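Local coordinates for Alpha/beta hydrolase fold-3 domain-containing protein (Enterococcus faecalis, PDB 2QRU), which is of unknown function but belongs to the alpha/beta hydrolase superfamily and probably acts as a hydrolase, at residues S44-E49 with V61-Y66; E137-P142 with H187-P192; A152-A157 with R172-H177; P211-T216 with K230-T235. All coordinates share one frame; numbering follows the deposited sequence.

Contact 1. Residues S44-E49 with V61-Y66; sequences SDLPEE and VLALDY. With EDO (1,2-ethanediol), chain E; EDO (1,2-ethanediol), chain G.
Leu46 meets Val61 and Ala63 through aliphatic carbon alone, and the flat groups, the carboxylates of Asp45 and Glu48, stand clear of this interface. One ethanediol (chain G) straddles the Asp45 carboxylate plane: O2, 2.7 Å from Asp45 OD2, and O1, in a weak second bond to the same oxygen, lie off it on opposite sides. The other (chain E) has O2 2.9 Å from Glu48 OE2, the oxygen that also forms a salt bridge with Lys51 NZ. Both are probably crystallisation additives. Tyr32 OH at OD1 and Gly35 N at OD2 also hold Asp45 beside the loop after strand 28-33.

The CD2 branch of Leu46 comes within 3.7 Å of Val61 CG1 and 4.5 Å of Ala63 CB. Because Leu46 CG lies opposite the backbone N (chi1 172°), the side chain extends over the strand, where it meets the alternate residues whose CB atoms face it. Tyr20 and Tyr32, on the two strands flanking 59-64, also touch Leu46. The contact packs the lead-in to helix 48-55 on the following strand of a beta-alpha-beta unit. Its chemistry implies nondirectional hydrophobic burial, while the Asp45 carboxylate finds its partners away from the apolar patch.

Contact 2. Residues E137-P142 with H187-P192; sequences EFIKEP and HFYGLP
Ile139 and Tyr189 meet end to edge: the terminal CD1 of the isoleucine lies near the plane of the tyrosine ring, 3.7 Å from Tyr189 CE2 and equally close to CD2, so the methyl abuts one ring bond instead of lying over a face. The same methyl is 3.9 Å from Leu191 CD1, which places it against both a ring edge and a leucine branch. The CA atoms of Ile139 and Tyr189 are 10.9 Å apart, a gap closed by both side chains; the extended chi2 of 179° sends Ile139 CD1 toward the ring. The other branch serves its own segment, with Ile139 CG2 3.7 Å above the Phe138 ring plane, offset to its rim.

Beside this apolar junction, Lys140 NZ forms a salt bridge of 2.8 Å with Glu137 OE1, using the syn lone pair of that oxygen. The ammonium group also reaches Gly195 O, and Lys140 makes a cation-pi contact with Trp197.

After helix 185-189 comes Gly190, with a positive phi of 76° in a Schellman motif that turns the chain so that Leu191 joins Tyr189 against Ile139. Tyr189 OH is bonded to Gly37 O. The 3-10 turn 137-140 lies in the long excursion after strand 127-130, a position where alpha/beta hydrolases commonly insert a cap or lid.

Contact 3. Residues A152-A157 with R172-H177; sequences AKEIAA and RYLLYH
Ile155 and Leu175 bring their CA atoms to 5.8 Å, the shortest such separation between the two segments, as the turn-like chain 152-157 passes the first turn of helix 173-181. Ile155 has the largest share of the buried surface and divides it between two branches. CG2 packs 3.7 Å from Leu174 CB, close to the helix backbone, whereas CD1 meets Leu175 CD1 at 4.0 Å with the two side chains at about a right angle. With CG1 set between the backbone N and carbonyl carbon (chi1 63°), the branches diverge enough to engage consecutive leucines.

Glu154 crosses Leu174 obliquely at the more open margin. Its CB and OE1 are each 4.1 Å from Leu174 CD1, a van der Waals approach; its polar end is answered by Ser151 OG, which bonds OE2. The turn itself is held by Ile155 N to Ala152 O at 3.2 Å.

Further along the same helix, Tyr178 also touches Ala152 and Ile155. Arg172, just before the helix, bonds Ile39 O, Asn71 OD1 and Asp159 O. The segment 152-157 therefore covers one flank of helix 173-181, well away from the central sheet.

Contact 4. Residues P211-T216 with K230-T235; sequences PPCFST and KKIGRT
Ser215 OG is gripped by Ser229 O and Asn129 ND2, the first in helix 227-235 and the second on the neighbouring strand 127-130, so this buried hydroxyl ties both elements to its own strand. Its position opposite the backbone N (chi1 -179°) also puts OG 3.8 Å from Ile232 CB. Ser215 CB lies 3.6 Å from Gly233 N, and the CA atoms of Ser215 and Gly233 are just 4.9 Å apart; with no side chain on Gly233, the helix backbone can come directly onto the strand.

The local axes approach to 7.3 Å at 153° between their N-to-C directions, a nearly antiparallel course that fits the beta-alpha-beta unit of strand 213-218, helix 227-235 and strand 240-244. Two residues before Ser215, Cys213 presents SG to Ile232 CG2 at 3.6 Å, an apolar contact on the same strand face. Lys231 O accepts both Arg234 N, at 3.2 Å, and Thr235 N, at 2.7 Å.

In the fold
Contacts 1 and 4 both reach the eight-stranded mixed sheet, through strands 59-64 and 213-218, with centres 21 Å apart. Contacts 2 and 3 belong to the excursion between those parts of the chain: contact 3 is nested inside the loop closed by contact 2, and the two touch where Phe188 CE2 lies 3.8 Å from Leu175 CD1. Helices 173-181 and 185-189 follow one another there. Contacts 3 and 4 are farthest apart, about 34 Å between centres, on opposite sides of the chain's centre. The division suggests a sheet core beside a cap-like layer; a probable Ser104-His249-Asp221 triad would be carried by the core, with Asp221 shortly after strand 213-218.

Contact 1. Residues S44-E49 with V61-Y66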
loop_
_atom_site.group_PDB
_atom_site.type_symbol
_atom_site.label_atom_id
_atom_site.label_comp_id
_atom_site.label_asym_id
_atom_site.label_seq_id
_atom_site.Cartn_x
_atom_site.Cartn_y
_atom_site.Cartn_z
ATOM N N SER A 44 -11.514 -0.356 0.695
ATOM C CA SER A 44 -12.469 0.742 0.833
ATOM C C SER A 44 -11.919 2.046 1.448
ATOM O O SER A 44 -12.647 3.034 1.475
ATOM C CB SER A 44 -13.687 0.252 1.630
ATOM O OG SER A 44 -14.204 -0.921 1.030
ATOM N N ASP A 45 -10.655 2.072 1.914
ATOM C CA ASP A 45 -10.088 3.307 2.488
ATOM C C ASP A 45 -9.697 4.309 1.404
ATOM O O ASP A 45 -9.269 5.417 1.712
ATOM C CB ASP A 45 -8.919 3.065 3.470
ATOM C CG ASP A 45 -7.614 2.667 2.777
ATOM O OD1 ASP A 45 -7.490 2.813 1.537
ATOM O OD2 ASP A 45 -6.678 2.252 3.495
ATOM N N LEU A 46 -9.837 3.909 0.140
ATOM C CA LEU A 46 -9.374 4.742 -0.980
ATOM C C LEU A 46 -10.160 6.057 -0.984
ATOM O O LEU A 46 -11.398 6.050 -1.125
ATOM C CB LEU A 46 -9.564 4.005 -2.291
ATOM C CG LEU A 46 -9.311 4.807 -3.582
ATOM C CD1 LEU A 46 -7.869 5.352 -3.673
ATOM C CD2 LEU A 46 -9.644 3.946 -4.785
ATOM N N PRO A 47 -9.468 7.196 -0.764
ATOM C CA PRO A 47 -10.198 8.469 -0.802
ATOM C C PRO A 47 -10.806 8.793 -2.172
ATOM O O PRO A 47 -10.170 8.534 -3.218
ATOM C CB PRO A 47 -9.126 9.506 -0.472
ATOM C CG PRO A 47 -8.108 8.738 0.333
ATOM C CD PRO A 47 -8.053 7.394 -0.382
ATOM N N GLU A 48 -12.019 9.359 -2.126
ATOM C CA GLU A 48 -12.734 9.774 -3.324
ATOM C C GLU A 48 -11.807 10.622 -4.219
ATOM O O GLU A 48 -11.769 10.449 -5.454
ATOM C CB GLU A 48 -13.990 10.572 -2.932
ATOM C CG GLU A 48 -14.696 11.250 -4.103
ATOM C CD GLU A 48 -15.265 10.273 -5.129
ATOM O OE1 GLU A 48 -15.555 9.113 -4.765
ATOM O OE2 GLU A 48 -15.452 10.689 -6.305
ATOM N N GLU A 49 -11.055 11.528 -3.599
ATOM C CA GLU A 49 -10.243 12.489 -4.349
ATOM C C GLU A 49 -9.096 11.798 -5.074
ATOM O O GLU A 49 -8.715 12.209 -6.202
ATOM C CB GLU A 49 -9.684 13.586 -3.448
ATOM C CG GLU A 49 -10.704 14.522 -2.867
ATOM C CD GLU A 49 -11.411 13.964 -1.643
ATOM O OE1 GLU A 49 -11.156 12.809 -1.233
ATOM O OE2 GLU A 49 -12.265 14.692 -1.110
ATOM N N VAL A 61 -9.454 2.286 -11.743
ATOM C CA VAL A 61 -8.823 1.929 -10.472
ATOM C C VAL A 61 -9.286 0.544 -10.032
ATOM O O VAL A 61 -10.485 0.248 -10.028
ATOM C CB VAL A 61 -9.128 2.978 -9.375
ATOM C CG1 VAL A 61 -8.521 2.541 -8.048
ATOM C CG2 VAL A 61 -8.561 4.354 -9.773
ATOM N N LEU A 62 -8.311 -0.283 -9.670
ATOM C CA LEU A 62 -8.580 -1.638 -9.166
ATOM C C LEU A 62 -8.080 -1.671 -7.723
ATOM O O LEU A 62 -6.883 -1.792 -7.492
ATOM C CB LEU A 62 -7.848 -2.679 -10.033
ATOM C CG LEU A 62 -8.144 -2.565 -11.536
ATOM C CD1 LEU A 62 -7.258 -3.473 -12.351
ATOM C CD2 LEU A 62 -9.630 -2.833 -11.832
ATOM N N ALA A 63 -8.994 -1.515 -6.764
ATOM C CA ALA A 63 -8.626 -1.461 -5.353
ATOM C C ALA A 63 -8.669 -2.887 -4.814
ATOM O O ALA A 63 -9.730 -3.508 -4.813
ATOM C CB ALA A 63 -9.591 -0.549 -4.584
ATOM N N LEU A 64 -7.525 -3.407 -4.378
ATOM C CA LEU A 64 -7.367 -4.863 -4.252
ATOM C C LEU A 64 -7.229 -5.360 -2.802
ATOM O O LEU A 64 -6.548 -4.731 -1.981
ATOM C CB LEU A 64 -6.122 -5.294 -5.088
ATOM C CG LEU A 64 -5.849 -6.771 -5.347
ATOM C CD1 LEU A 64 -7.043 -7.436 -6.075
ATOM C CD2 LEU A 64 -4.526 -6.998 -6.133
ATOM N N ASP A 65 -7.855 -6.506 -2.501
ATOM C CA ASP A 65 -7.657 -7.135 -1.190
ATOM C C ASP A 65 -6.264 -7.736 -1.077
ATOM O O ASP A 65 -5.728 -8.264 -2.057
ATOM C CB ASP A 65 -8.612 -8.327 -1.008
ATOM C CG ASP A 65 -10.069 -7.941 -0.764
ATOM O OD1 ASP A 65 -10.412 -6.778 -0.487
ATOM O OD2 ASP A 65 -10.896 -8.870 -0.846
ATOM N N TYR A 66 -5.727 -7.750 0.143
ATOM C CA TYR A 66 -4.606 -8.621 0.454
ATOM C C TYR A 66 -4.759 -9.233 1.857
ATOM O O TYR A 66 -5.506 -8.709 2.706
ATOM C CB TYR A 66 -3.295 -7.861 0.245
ATOM C CG TYR A 66 -3.137 -6.587 1.068
ATOM C CD1 TYR A 66 -2.765 -6.653 2.432
ATOM C CD2 TYR A 66 -3.342 -5.308 0.483
ATOM C CE1 TYR A 66 -2.587 -5.503 3.191
ATOM C CE2 TYR A 66 -3.140 -4.147 1.241
ATOM C CZ TYR A 66 -2.756 -4.240 2.578
ATOM O OH TYR A 66 -2.535 -3.092 3.314
HETATM C C1 EDO E . -12.905 15.047 -6.891
HETATM O O1 EDO E . -11.716 15.531 -6.255
HETATM C C2 EDO E . -13.717 14.191 -5.925
HETATM O O2 EDO E . -14.766 13.524 -6.655
HETATM C C1 EDO G . -7.205 2.895 6.781
HETATM O O1 EDO G . -5.947 3.464 6.364
HETATM C C2 EDO G . -7.031 1.369 6.698
HETATM O O2 EDO G . -7.561 0.747 5.521
#

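Contact 2. Residues E137-P142 with H187-P192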
loop_
_atom_site.group_PDB
_atom_site.type_symbol
_atom_site.label_atom_id
_atom_site.label_comp_id
_atom_site.label_asym_id
_atom_site.label_seq_id
_atom_site.Cartn_x
_atom_site.Cartn_y
_atom_site.Cartn_z
ATOM N N GLU A 137 12.980 -2.524 8.797
ATOM C CA GLU A 137 13.931 -2.285 9.906
ATOM C C GLU A 137 13.368 -1.292 10.914
ATOM O O GLU A 137 13.613 -1.398 12.111
ATOM C CB GLU A 137 15.275 -1.767 9.393
ATOM C CG GLU A 137 15.940 -2.718 8.444
ATOM C CD GLU A 137 16.189 -4.068 9.091
ATOM O OE1 GLU A 137 16.722 -4.100 10.225
ATOM O OE2 GLU A 137 15.814 -5.073 8.468
ATOM N N PHE A 138 12.598 -0.321 10.421
ATOM C CA PHE A 138 12.126 0.763 11.278
ATOM C C PHE A 138 11.197 0.265 12.412
ATOM O O PHE A 138 11.026 0.948 13.426
ATOM C CB PHE A 138 11.468 1.869 10.432
ATOM C CG PHE A 138 10.158 1.450 9.829
ATOM C CD1 PHE A 138 10.141 0.729 8.645
ATOM C CD2 PHE A 138 8.953 1.772 10.434
ATOM C CE1 PHE A 138 8.963 0.302 8.100
ATOM C CE2 PHE A 138 7.747 1.369 9.881
ATOM C CZ PHE A 138 7.750 0.621 8.710
ATOM N N ILE A 139 10.602 -0.917 12.257
ATOM C CA ILE A 139 9.688 -1.415 13.303
ATOM C C ILE A 139 10.448 -1.945 14.534
ATOM O O ILE A 139 9.834 -2.270 15.556
ATOM C CB ILE A 139 8.636 -2.460 12.792
ATOM C CG1 ILE A 139 9.229 -3.860 12.640
ATOM C CG2 ILE A 139 7.971 -1.965 11.501
ATOM C CD1 ILE A 139 8.217 -4.915 12.162
ATOM N N LYS A 140 11.776 -2.008 14.420
ATOM C CA LYS A 140 12.636 -2.402 15.544
ATOM C C LYS A 140 12.793 -1.241 16.519
ATOM O O LYS A 140 13.114 -1.444 17.704
ATOM C CB LYS A 140 14.003 -2.827 15.033
ATOM C CG LYS A 140 14.041 -4.154 14.294
ATOM C CD LYS A 140 15.441 -4.400 13.700
ATOM C CE LYS A 140 15.571 -5.793 13.070
ATOM N NZ LYS A 140 16.859 -5.951 12.340
ATOM N N GLU A 141 12.607 -0.019 15.999
ATOM C CA GLU A 141 12.681 1.242 16.761
ATOM C C GLU A 141 11.387 1.432 17.584
ATOM O O GLU A 141 10.290 1.168 17.077
ATOM C CB GLU A 141 12.868 2.460 15.805
ATOM C CG GLU A 141 14.131 2.464 14.870
ATOM C CD GLU A 141 14.032 3.392 13.599
ATOM O OE1 GLU A 141 13.364 4.459 13.599
ATOM O OE2 GLU A 141 14.654 3.049 12.569
ATOM N N PRO A 142 11.504 1.887 18.855
ATOM C CA PRO A 142 10.313 2.262 19.637
ATOM C C PRO A 142 9.527 3.415 18.991
ATOM O O PRO A 142 10.115 4.394 18.515
ATOM C CB PRO A 142 10.890 2.670 21.002
ATOM C CG PRO A 142 12.354 2.954 20.752
ATOM C CD PRO A 142 12.752 2.052 19.634
ATOM N N HIS A 187 6.599 -10.576 15.562
ATOM C CA HIS A 187 6.058 -11.917 15.776
ATOM C C HIS A 187 4.763 -12.077 14.970
ATOM O O HIS A 187 4.555 -13.108 14.319
ATOM C CB HIS A 187 5.817 -12.196 17.261
ATOM C CG HIS A 187 5.304 -13.575 17.529
ATOM N ND1 HIS A 187 6.117 -14.689 17.495
ATOM C CD2 HIS A 187 4.057 -14.028 17.801
ATOM C CE1 HIS A 187 5.392 -15.767 17.752
ATOM N NE2 HIS A 187 4.139 -15.393 17.938
ATOM N N PHE A 188 3.917 -11.052 15.006
ATOM C CA PHE A 188 2.658 -11.071 14.250
ATOM C C PHE A 188 2.946 -11.233 12.761
ATOM O O PHE A 188 2.239 -11.946 12.058
ATOM C CB PHE A 188 1.830 -9.806 14.506
ATOM C CG PHE A 188 0.955 -9.885 15.736
ATOM C CD1 PHE A 188 1.196 -10.836 16.736
ATOM C CD2 PHE A 188 -0.095 -8.990 15.906
ATOM C CE1 PHE A 188 0.388 -10.903 17.875
ATOM C CE2 PHE A 188 -0.906 -9.050 17.050
ATOM C CZ PHE A 188 -0.666 -9.998 18.024
ATOM N N TYR A 189 3.990 -10.556 12.286
ATOM C CA TYR A 189 4.383 -10.609 10.871
ATOM C C TYR A 189 5.100 -11.910 10.457
ATOM O O TYR A 189 5.233 -12.199 9.269
ATOM C CB TYR A 189 5.341 -9.460 10.583
ATOM C CG TYR A 189 4.740 -8.078 10.458
ATOM C CD1 TYR A 189 3.373 -7.878 10.163
ATOM C CD2 TYR A 189 5.592 -6.952 10.521
ATOM C CE1 TYR A 189 2.858 -6.577 9.996
ATOM C CE2 TYR A 189 5.098 -5.675 10.371
ATOM C CZ TYR A 189 3.723 -5.496 10.108
ATOM O OH TYR A 189 3.271 -4.231 9.939
ATOM N N GLY A 190 5.568 -12.690 11.429
ATOM C CA GLY A 190 6.381 -13.885 11.118
ATOM C C GLY A 190 7.822 -13.594 10.722
ATOM O O GLY A 190 8.492 -14.432 10.075
ATOM N N LEU A 191 8.352 -12.459 11.168
ATOM C CA LEU A 191 9.757 -12.101 10.847
ATOM C C LEU A 191 10.755 -12.947 11.663
ATOM O O LEU A 191 10.465 -13.297 12.799
ATOM C CB LEU A 191 10.027 -10.631 11.117
ATOM C CG LEU A 191 9.117 -9.685 10.321
ATOM C CD1 LEU A 191 9.436 -8.220 10.593
ATOM C CD2 LEU A 191 9.275 -9.977 8.844
ATOM N N PRO A 192 11.911 -13.282 11.070
ATOM C CA PRO A 192 12.939 -14.080 11.771
ATOM C C PRO A 192 13.275 -13.532 13.164
ATOM O O PRO A 192 13.540 -12.333 13.336
ATOM C CB PRO A 192 14.160 -13.957 10.846
ATOM C CG PRO A 192 13.538 -13.810 9.473
ATOM C CD PRO A 192 12.324 -12.942 9.694
#

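Contact 3. Residues A152-A157 with R172-H177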
loop_
_atom_site.group_PDB
_atom_site.type_symbol
_atom_site.label_atom_id
_atom_site.label_comp_id
_atom_site.label_asym_id
_atom_site.label_seq_id
_atom_site.Cartn_x
_atom_site.Cartn_y
_atom_site.Cartn_z
ATOM N N ALA A 152 -5.501 -6.177 26.897
ATOM C CA ALA A 152 -5.763 -7.465 26.246
ATOM C C ALA A 152 -7.261 -7.659 25.983
ATOM O O ALA A 152 -7.660 -8.170 24.936
ATOM C CB ALA A 152 -5.218 -8.603 27.089
ATOM N N LYS A 153 -8.078 -7.213 26.936
ATOM C CA LYS A 153 -9.532 -7.314 26.848
ATOM C C LYS A 153 -10.093 -6.679 25.572
ATOM O O LYS A 153 -10.931 -7.280 24.893
ATOM C CB LYS A 153 -10.168 -6.674 28.086
ATOM C CG LYS A 153 -11.366 -7.411 28.629
ATOM C CD LYS A 153 -11.884 -6.701 29.858
ATOM C CE LYS A 153 -12.619 -7.640 30.772
ATOM N NZ LYS A 153 -12.957 -6.939 32.032
ATOM N N GLU A 154 -9.608 -5.482 25.237
ATOM C CA GLU A 154 -10.130 -4.714 24.111
ATOM C C GLU A 154 -9.872 -5.359 22.740
ATOM O O GLU A 154 -10.514 -4.987 21.754
ATOM C CB GLU A 154 -9.546 -3.296 24.111
ATOM C CG GLU A 154 -9.762 -2.494 25.387
ATOM C CD GLU A 154 -8.911 -1.235 25.408
ATOM O OE1 GLU A 154 -9.158 -0.340 24.572
ATOM O OE2 GLU A 154 -7.986 -1.147 26.249
ATOM N N ILE A 155 -8.933 -6.308 22.686
ATOM C CA ILE A 155 -8.547 -6.986 21.428
ATOM C C ILE A 155 -8.863 -8.497 21.454
ATOM O O ILE A 155 -8.707 -9.192 20.449
ATOM C CB ILE A 155 -7.035 -6.724 21.044
ATOM C CG1 ILE A 155 -6.061 -7.294 22.091
ATOM C CG2 ILE A 155 -6.776 -5.238 20.844
ATOM C CD1 ILE A 155 -5.492 -8.663 21.749
ATOM N N ALA A 156 -9.324 -8.987 22.605
ATOM C CA ALA A 156 -9.649 -10.407 22.792
ATOM C C ALA A 156 -10.617 -10.948 21.734
ATOM O O ALA A 156 -10.485 -12.125 21.304
ATOM C CB ALA A 156 -10.208 -10.653 24.212
ATOM N N ALA A 157 -11.574 -10.084 21.315
ATOM C CA ALA A 157 -12.605 -10.498 20.366
ATOM C C ALA A 157 -12.158 -10.539 18.894
ATOM O O ALA A 157 -12.931 -10.944 18.019
ATOM C CB ALA A 157 -13.848 -9.615 20.524
ATOM N N ARG A 172 -9.853 -4.210 13.244
ATOM C CA ARG A 172 -8.580 -4.791 13.671
ATOM C C ARG A 172 -7.546 -3.702 13.999
ATOM O O ARG A 172 -6.385 -4.006 14.314
ATOM C CB ARG A 172 -8.055 -5.757 12.604
ATOM C CG ARG A 172 -9.005 -6.923 12.260
ATOM C CD ARG A 172 -8.566 -7.617 10.960
ATOM N NE ARG A 172 -7.220 -8.170 11.083
ATOM C CZ ARG A 172 -6.932 -9.352 11.643
ATOM N NH1 ARG A 172 -7.907 -10.130 12.098
ATOM N NH2 ARG A 172 -5.662 -9.769 11.736
ATOM N N TYR A 173 -7.979 -2.436 13.929
ATOM C CA TYR A 173 -7.115 -1.284 14.239
ATOM C C TYR A 173 -6.409 -1.426 15.606
ATOM O O TYR A 173 -5.194 -1.201 15.730
ATOM C CB TYR A 173 -7.929 0.025 14.151
ATOM C CG TYR A 173 -7.251 1.235 14.751
ATOM C CD1 TYR A 173 -7.390 1.528 16.116
ATOM C CD2 TYR A 173 -6.469 2.086 13.961
ATOM C CE1 TYR A 173 -6.765 2.630 16.677
ATOM C CE2 TYR A 173 -5.850 3.200 14.507
ATOM C CZ TYR A 173 -6.002 3.464 15.859
ATOM O OH TYR A 173 -5.382 4.559 16.413
ATOM N N LEU A 174 -7.163 -1.821 16.628
ATOM C CA LEU A 174 -6.582 -1.974 17.965
ATOM C C LEU A 174 -5.551 -3.096 18.052
ATOM O O LEU A 174 -4.627 -3.022 18.865
ATOM C CB LEU A 174 -7.670 -2.175 19.038
ATOM C CG LEU A 174 -8.568 -0.972 19.327
ATOM C CD1 LEU A 174 -9.423 -1.168 20.560
ATOM C CD2 LEU A 174 -7.745 0.315 19.418
ATOM N N LEU A 175 -5.724 -4.140 17.245
ATOM C CA LEU A 175 -4.800 -5.278 17.288
ATOM C C LEU A 175 -3.426 -4.819 16.812
ATOM O O LEU A 175 -2.388 -5.186 17.378
ATOM C CB LEU A 175 -5.316 -6.438 16.427
ATOM C CG LEU A 175 -4.529 -7.758 16.501
ATOM C CD1 LEU A 175 -4.573 -8.384 17.889
ATOM C CD2 LEU A 175 -5.058 -8.729 15.458
ATOM N N TYR A 176 -3.443 -3.998 15.768
ATOM C CA TYR A 176 -2.238 -3.389 15.234
ATOM C C TYR A 176 -1.510 -2.579 16.314
ATOM O O TYR A 176 -0.325 -2.803 16.593
ATOM C CB TYR A 176 -2.615 -2.508 14.041
ATOM C CG TYR A 176 -1.434 -1.805 13.417
ATOM C CD1 TYR A 176 -0.334 -2.527 12.952
ATOM C CD2 TYR A 176 -1.418 -0.414 13.298
ATOM C CE1 TYR A 176 0.769 -1.868 12.351
ATOM C CE2 TYR A 176 -0.329 0.248 12.736
ATOM C CZ TYR A 176 0.748 -0.473 12.259
ATOM O OH TYR A 176 1.798 0.222 11.701
ATOM N N HIS A 177 -2.226 -1.657 16.948
ATOM C CA HIS A 177 -1.596 -0.803 17.934
ATOM C C HIS A 177 -1.203 -1.523 19.206
ATOM O O HIS A 177 -0.184 -1.183 19.824
ATOM C CB HIS A 177 -2.412 0.453 18.157
ATOM C CG HIS A 177 -2.335 1.380 16.997
ATOM N ND1 HIS A 177 -1.314 2.290 16.849
ATOM C CD2 HIS A 177 -3.096 1.479 15.884
ATOM C CE1 HIS A 177 -1.467 2.937 15.709
ATOM N NE2 HIS A 177 -2.543 2.466 15.106
#

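Contact 4. Residues P211-T216 with K230-T235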
loop_
_atom_site.group_PDB
_atom_site.type_symbol
_atom_site.label_atom_id
_atom_site.label_comp_id
_atom_site.label_asym_id
_atom_site.label_seq_id
_atom_site.Cartn_x
_atom_site.Cartn_y
_atom_site.Cartn_z
ATOM N N PRO A 211 10.301 1.131 -12.363
ATOM C CA PRO A 211 9.723 2.178 -13.204
ATOM C C PRO A 211 9.480 3.493 -12.404
ATOM O O PRO A 211 9.486 3.464 -11.170
ATOM C CB PRO A 211 8.362 1.595 -13.620
ATOM C CG PRO A 211 7.982 0.643 -12.573
ATOM C CD PRO A 211 9.294 0.116 -11.969
ATOM N N PRO A 212 9.194 4.616 -13.108
ATOM C CA PRO A 212 9.086 5.919 -12.426
ATOM C C PRO A 212 8.076 5.951 -11.323
ATOM O O PRO A 212 6.957 5.399 -11.442
ATOM C CB PRO A 212 8.677 6.888 -13.535
ATOM C CG PRO A 212 9.347 6.231 -14.770
ATOM C CD PRO A 212 9.008 4.776 -14.546
ATOM N N CYS A 213 8.463 6.620 -10.248
ATOM C CA CYS A 213 7.642 6.660 -9.069
ATOM C C CYS A 213 7.395 8.112 -8.604
ATOM O O CYS A 213 8.344 8.969 -8.648
ATOM C CB CYS A 213 8.350 5.839 -7.977
ATOM S SG CYS A 213 7.423 5.885 -6.397
ATOM N N PHE A 214 6.151 8.400 -8.227
ATOM C CA PHE A 214 5.807 9.638 -7.502
ATOM C C PHE A 214 5.686 9.282 -6.038
ATOM O O PHE A 214 4.863 8.425 -5.649
ATOM C CB PHE A 214 4.487 10.216 -7.990
ATOM C CG PHE A 214 4.109 11.504 -7.312
ATOM C CD1 PHE A 214 3.496 11.500 -6.035
ATOM C CD2 PHE A 214 4.388 12.725 -7.955
ATOM C CE1 PHE A 214 3.135 12.721 -5.426
ATOM C CE2 PHE A 214 4.061 13.958 -7.347
ATOM C CZ PHE A 214 3.427 13.965 -6.092
ATOM N N SER A 215 6.532 9.900 -5.210
ATOM C CA SER A 215 6.673 9.473 -3.809
ATOM C C SER A 215 6.467 10.670 -2.893
ATOM O O SER A 215 6.994 11.743 -3.160
ATOM C CB SER A 215 8.095 8.938 -3.571
ATOM O OG SER A 215 8.278 8.491 -2.225
ATOM N N THR A 216 5.716 10.493 -1.807
ATOM C CA THR A 216 5.399 11.601 -0.904
ATOM C C THR A 216 5.217 11.097 0.539
ATOM O O THR A 216 4.750 9.986 0.768
ATOM C CB THR A 216 4.111 12.339 -1.389
ATOM O OG1 THR A 216 3.807 13.427 -0.504
ATOM C CG2 THR A 216 2.892 11.369 -1.430
ATOM N N LYS A 230 11.840 9.447 0.668
ATOM C CA LYS A 230 12.942 10.134 -0.076
ATOM C C LYS A 230 13.692 9.134 -0.943
ATOM O O LYS A 230 13.926 9.394 -2.125
ATOM C CB LYS A 230 13.968 10.779 0.859
ATOM C CG LYS A 230 13.377 11.960 1.589
ATOM C CD LYS A 230 14.382 12.488 2.580
ATOM C CE LYS A 230 13.848 13.664 3.337
ATOM N NZ LYS A 230 14.720 14.009 4.530
ATOM N N LYS A 231 14.102 8.003 -0.349
ATOM C CA LYS A 231 14.827 6.985 -1.091
ATOM C C LYS A 231 13.981 6.505 -2.271
ATOM O O LYS A 231 14.475 6.353 -3.395
ATOM C CB LYS A 231 15.202 5.804 -0.168
ATOM C CG LYS A 231 15.882 4.661 -0.931
ATOM C CD LYS A 231 16.752 3.786 -0.038
ATOM C CE LYS A 231 15.890 2.965 0.895
ATOM N NZ LYS A 231 16.799 1.994 1.590
ATOM N N ILE A 232 12.703 6.238 -2.012
ATOM C CA ILE A 232 11.815 5.720 -3.044
ATOM C C ILE A 232 11.692 6.711 -4.211
ATOM O O ILE A 232 11.706 6.288 -5.382
ATOM C CB ILE A 232 10.411 5.351 -2.452
ATOM C CG1 ILE A 232 10.516 4.131 -1.534
ATOM C CG2 ILE A 232 9.407 5.054 -3.553
ATOM C CD1 ILE A 232 9.317 4.052 -0.512
ATOM N N GLY A 233 11.601 8.001 -3.929
ATOM C CA GLY A 233 11.445 8.965 -5.020
ATOM C C GLY A 233 12.738 9.430 -5.661
ATOM O O GLY A 233 12.722 10.153 -6.664
ATOM N N ARG A 234 13.871 9.024 -5.084
ATOM C CA ARG A 234 15.188 9.531 -5.530
ATOM C C ARG A 234 16.083 8.404 -6.074
ATOM O O ARG A 234 16.867 8.601 -7.012
ATOM C CB ARG A 234 15.881 10.312 -4.403
ATOM C CG ARG A 234 15.219 11.648 -4.184
ATOM C CD ARG A 234 15.682 12.308 -2.904
ATOM N NE ARG A 234 15.031 13.604 -2.731
ATOM C CZ ARG A 234 15.128 14.360 -1.639
ATOM N NH1 ARG A 234 15.835 13.949 -0.586
ATOM N NH2 ARG A 234 14.530 15.557 -1.593
ATOM N N THR A 235 15.940 7.213 -5.509
ATOM C CA THR A 235 16.789 6.094 -5.937
ATOM C C THR A 235 16.198 5.405 -7.147
ATOM O O THR A 235 16.937 4.957 -8.045
ATOM C CB THR A 235 16.987 5.119 -4.765
ATOM O OG1 THR A 235 17.669 5.849 -3.721
ATOM C CG2 THR A 235 17.850 3.941 -5.187
#